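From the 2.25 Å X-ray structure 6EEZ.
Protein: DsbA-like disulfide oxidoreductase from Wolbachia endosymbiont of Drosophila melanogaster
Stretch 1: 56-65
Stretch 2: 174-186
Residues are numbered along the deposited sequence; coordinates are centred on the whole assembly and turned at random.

Stretch 1 56-65: KQLINDGKIK
Stretch 2 174-186: DLNVLRKKVDELS

A recurring principle of helix packing is that an apolar seam between the helices is often bordered by charged pairs. The DsbA-like oxidoreductase of a Wolbachia endosymbiont offers a compact example. Residues 175-185 form a helix, and 56-60 belong to a helix that begins earlier in the chain. The two run in nearly the same direction, crossing at -23° with a closest axial approach of 10.7 Å. Leu-58 CA lies 7.1 Å from Arg-179 CA, and Lys-63 CA lies 7.6 Å from Val-182 CA; together the stretches bury 489 Å².

Leu-58 is central to the seam. Its CA-to-CB bond points sideways, but chi1 t (-161°) and chi2 p (68°) bring its end nearer the partner helix. Leu-58 CD1 lies 3.8 Å from Leu-175 CD1 and 3.8 Å from Arg-179 CG, while Leu-58 CD2 lies 4.0 Å from Leu-178 CD1. Leu-175 (t, p) and Leu-178 (m, t) both point toward the first stretch, as does Val-182 (chi1 t), one and two turns along the same helical face. Val-182 extends the seam past the first helix: its CG1 meets Ile-64 CG2 at 3.6 Å, with Ile-64 in p, t, and Lys-63 CB at 3.9 Å.

The turn after the helix comes at Gly-62. The chain leaves helical geometry here with phi/psi of 93/0, where a CB would jam against the preceding carbonyl oxygen. Lys-63 follows at -96/-16, and Ile-64 is extended at -126/168.

Charge pairing borders the apolar contacts. Arg-179 starts sideways, but chi1 m (-83°) with chi2 and chi3 t and chi4 164° carries its guanidinium to Asp-61. Asp-61 points toward the second stretch with chi1 m (-70°) and chi2 -2°, an orientation that permits a two-pronged salt bridge: Arg-179 NE donates to Asp-61 OD2 at 2.8 Å, and Arg-179 NH2 to Asp-61 OD1 at 3.2 Å. OD2 approaches the guanidinium edge, near its plane. Gln-57 (m, t, chi3 -10°) adds a contact between its CB and Arg-179 NH2 at 3.9 Å.

A second bridge requires reach. Lys-63 extends as m, t, t, t, placing NZ 2.9 Å from Asp-183 OD1; Asp-183, also initially sideways, meets it with chi1 m (-84°) and chi2 4°. Ser-186, in m, donates from OG to Val-182 O at 3.0 Å. A water completes the border, donating to Lys-63 O and Ser-186 OG, with its oxygen 2.8 Å from each.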

# COMPACT_ATOMS: atom_id res chain seq x y z
N LYS A 56 -2.94 8.09 6.68
CA LYS A 56 -3.26 9.43 6.21
C LYS A 56 -2.50 10.50 7.01
O LYS A 56 -1.84 11.35 6.42
CB LYS A 56 -4.77 9.67 6.29
CG LYS A 56 -5.22 10.89 5.55
CD LYS A 56 -6.71 10.98 5.62
CE LYS A 56 -7.22 12.26 5.03
NZ LYS A 56 -8.70 12.17 4.94
N GLN A 57 -2.56 10.43 8.33
CA GLN A 57 -1.88 11.41 9.17
C GLN A 57 -0.36 11.37 9.00
O GLN A 57 0.28 12.41 8.97
CB GLN A 57 -2.28 11.22 10.64
CG GLN A 57 -3.72 11.66 10.90
CD GLN A 57 -4.21 11.35 12.30
OE1 GLN A 57 -3.56 10.64 13.06
NE2 GLN A 57 -5.37 11.88 12.65
N LEU A 58 0.21 10.17 8.87
CA LEU A 58 1.66 10.02 8.76
C LEU A 58 2.15 10.63 7.46
O LEU A 58 3.21 11.26 7.42
CB LEU A 58 2.07 8.56 8.83
CG LEU A 58 3.54 8.29 9.18
CD1 LEU A 58 3.83 8.71 10.63
CD2 LEU A 58 3.87 6.79 8.94
N ILE A 59 1.37 10.44 6.40
CA ILE A 59 1.61 11.07 5.11
C ILE A 59 1.48 12.61 5.20
O ILE A 59 2.34 13.34 4.70
CB ILE A 59 0.65 10.46 4.04
CG1 ILE A 59 1.08 9.02 3.71
CG2 ILE A 59 0.64 11.26 2.76
CD1 ILE A 59 0.18 8.30 2.74
N ASN A 60 0.45 13.11 5.89
CA ASN A 60 0.16 14.55 5.91
C ASN A 60 1.15 15.31 6.79
O ASN A 60 1.37 16.50 6.57
CB ASN A 60 -1.28 14.80 6.37
CG ASN A 60 -1.75 16.23 6.10
OD1 ASN A 60 -1.42 16.83 5.06
ND2 ASN A 60 -2.52 16.80 7.04
N ASP A 61 1.76 14.64 7.77
CA ASP A 61 2.91 15.20 8.50
C ASP A 61 3.98 15.85 7.59
O ASP A 61 4.70 16.74 8.02
CB ASP A 61 3.60 14.11 9.34
CG ASP A 61 2.78 13.65 10.51
OD1 ASP A 61 1.68 14.21 10.72
OD2 ASP A 61 3.23 12.74 11.23
N GLY A 62 4.10 15.36 6.36
CA GLY A 62 4.88 16.04 5.33
C GLY A 62 6.33 15.60 5.20
O GLY A 62 7.08 16.11 4.36
N LYS A 63 6.74 14.64 6.02
CA LYS A 63 8.17 14.34 6.16
C LYS A 63 8.67 13.20 5.28
O LYS A 63 9.88 13.06 5.09
CB LYS A 63 8.47 14.05 7.63
CG LYS A 63 8.22 15.25 8.52
CD LYS A 63 8.77 15.05 9.90
CE LYS A 63 8.69 16.34 10.69
NZ LYS A 63 8.90 16.10 12.14
N ILE A 64 7.76 12.39 4.75
CA ILE A 64 8.15 11.13 4.13
C ILE A 64 7.63 10.98 2.71
O ILE A 64 6.78 11.74 2.25
CB ILE A 64 7.65 9.91 4.96
CG1 ILE A 64 6.13 9.77 4.87
CG2 ILE A 64 8.11 10.03 6.40
CD1 ILE A 64 5.56 8.63 5.67
N LYS A 65 8.16 9.96 2.03
CA LYS A 65 7.50 9.41 0.87
C LYS A 65 6.87 8.12 1.36
O LYS A 65 7.51 7.33 2.04
CB LYS A 65 8.46 9.16 -0.30
CG LYS A 65 7.74 8.69 -1.57
CD LYS A 65 8.66 8.58 -2.79
CE LYS A 65 9.45 7.25 -2.80
NZ LYS A 65 9.83 6.78 -4.20
N ASP A 174 0.99 1.61 16.60
CA ASP A 174 0.61 2.93 17.07
C ASP A 174 1.31 4.03 16.29
O ASP A 174 2.50 3.92 15.94
CB ASP A 174 0.92 3.07 18.56
CG ASP A 174 0.02 2.20 19.43
OD1 ASP A 174 -1.12 1.90 19.00
OD2 ASP A 174 0.44 1.82 20.55
N LEU A 175 0.57 5.10 16.03
CA LEU A 175 1.06 6.23 15.24
C LEU A 175 2.29 6.89 15.85
O LEU A 175 3.20 7.30 15.13
CB LEU A 175 -0.06 7.28 15.09
CG LEU A 175 0.23 8.47 14.16
CD1 LEU A 175 0.74 8.01 12.81
CD2 LEU A 175 -1.04 9.35 13.99
N ASN A 176 2.33 6.98 17.18
CA ASN A 176 3.43 7.65 17.87
C ASN A 176 4.76 6.92 17.68
O ASN A 176 5.82 7.54 17.72
CB ASN A 176 3.13 7.79 19.36
CG ASN A 176 3.01 6.44 20.07
OD1 ASN A 176 2.09 5.67 19.79
ND2 ASN A 176 3.92 6.17 20.99
N VAL A 177 4.71 5.61 17.48
CA VAL A 177 5.93 4.83 17.26
C VAL A 177 6.46 5.10 15.87
O VAL A 177 7.66 5.30 15.68
CB VAL A 177 5.66 3.34 17.42
CG1 VAL A 177 6.90 2.50 17.02
CG2 VAL A 177 5.25 3.07 18.85
N LEU A 178 5.56 5.10 14.91
CA LEU A 178 5.91 5.43 13.55
C LEU A 178 6.47 6.86 13.46
O LEU A 178 7.45 7.10 12.77
CB LEU A 178 4.70 5.28 12.64
CG LEU A 178 4.05 3.89 12.61
CD1 LEU A 178 2.90 3.92 11.61
CD2 LEU A 178 5.02 2.72 12.25
N ARG A 179 5.87 7.79 14.19
CA ARG A 179 6.30 9.20 14.11
C ARG A 179 7.70 9.43 14.69
O ARG A 179 8.48 10.22 14.16
CB ARG A 179 5.29 10.12 14.83
CG ARG A 179 4.09 10.51 13.95
CD ARG A 179 3.11 11.41 14.67
NE ARG A 179 2.12 11.98 13.74
CZ ARG A 179 0.97 12.54 14.11
NH1 ARG A 179 0.65 12.62 15.40
NH2 ARG A 179 0.13 13.02 13.20
N LYS A 180 8.01 8.75 15.79
CA LYS A 180 9.32 8.82 16.42
C LYS A 180 10.40 8.24 15.49
O LYS A 180 11.49 8.80 15.38
CB LYS A 180 9.29 8.09 17.77
CG LYS A 180 10.65 7.99 18.48
CD LYS A 180 10.53 7.46 19.92
CE LYS A 180 11.33 6.15 20.12
NZ LYS A 180 11.58 5.83 21.56
N LYS A 181 10.11 7.12 14.84
CA LYS A 181 11.05 6.54 13.89
C LYS A 181 11.29 7.48 12.72
O LYS A 181 12.43 7.69 12.31
CB LYS A 181 10.56 5.19 13.38
CG LYS A 181 11.50 4.54 12.37
CD LYS A 181 12.79 4.04 12.98
CE LYS A 181 13.69 3.46 11.89
NZ LYS A 181 14.92 2.72 12.33
N VAL A 182 10.22 8.04 12.18
CA VAL A 182 10.34 9.04 11.12
C VAL A 182 11.18 10.24 11.53
O VAL A 182 11.95 10.76 10.74
CB VAL A 182 8.97 9.55 10.67
CG1 VAL A 182 9.12 10.84 9.81
CG2 VAL A 182 8.24 8.48 9.92
N ASP A 183 11.01 10.72 12.76
CA ASP A 183 11.75 11.90 13.22
C ASP A 183 13.21 11.57 13.44
O ASP A 183 14.10 12.35 13.11
CB ASP A 183 11.15 12.46 14.52
CG ASP A 183 9.98 13.36 14.29
OD1 ASP A 183 9.57 13.50 13.11
OD2 ASP A 183 9.48 13.95 15.27
N GLU A 184 13.44 10.41 14.05
CA GLU A 184 14.77 9.90 14.27
C GLU A 184 15.54 9.86 12.95
O GLU A 184 16.68 10.30 12.87
CB GLU A 184 14.67 8.52 14.92
CG GLU A 184 15.90 7.62 14.86
CD GLU A 184 15.54 6.16 15.09
OE1 GLU A 184 14.78 5.89 16.06
OE2 GLU A 184 15.98 5.30 14.30
N LEU A 185 14.89 9.36 11.91
CA LEU A 185 15.50 9.27 10.59
C LEU A 185 15.59 10.62 9.87
O LEU A 185 16.37 10.77 8.95
CB LEU A 185 14.71 8.29 9.72
CG LEU A 185 14.72 6.82 10.14
CD1 LEU A 185 13.73 6.04 9.31
CD2 LEU A 185 16.11 6.21 10.01
N SER A 186 14.79 11.61 10.28
CA SER A 186 14.87 12.92 9.64
C SER A 186 16.02 13.70 10.25
O SER A 186 16.05 14.92 10.14
CB SER A 186 13.55 13.72 9.79
OG SER A 186 12.49 13.14 9.03
O HOH W 1 12.27 13.82 6.34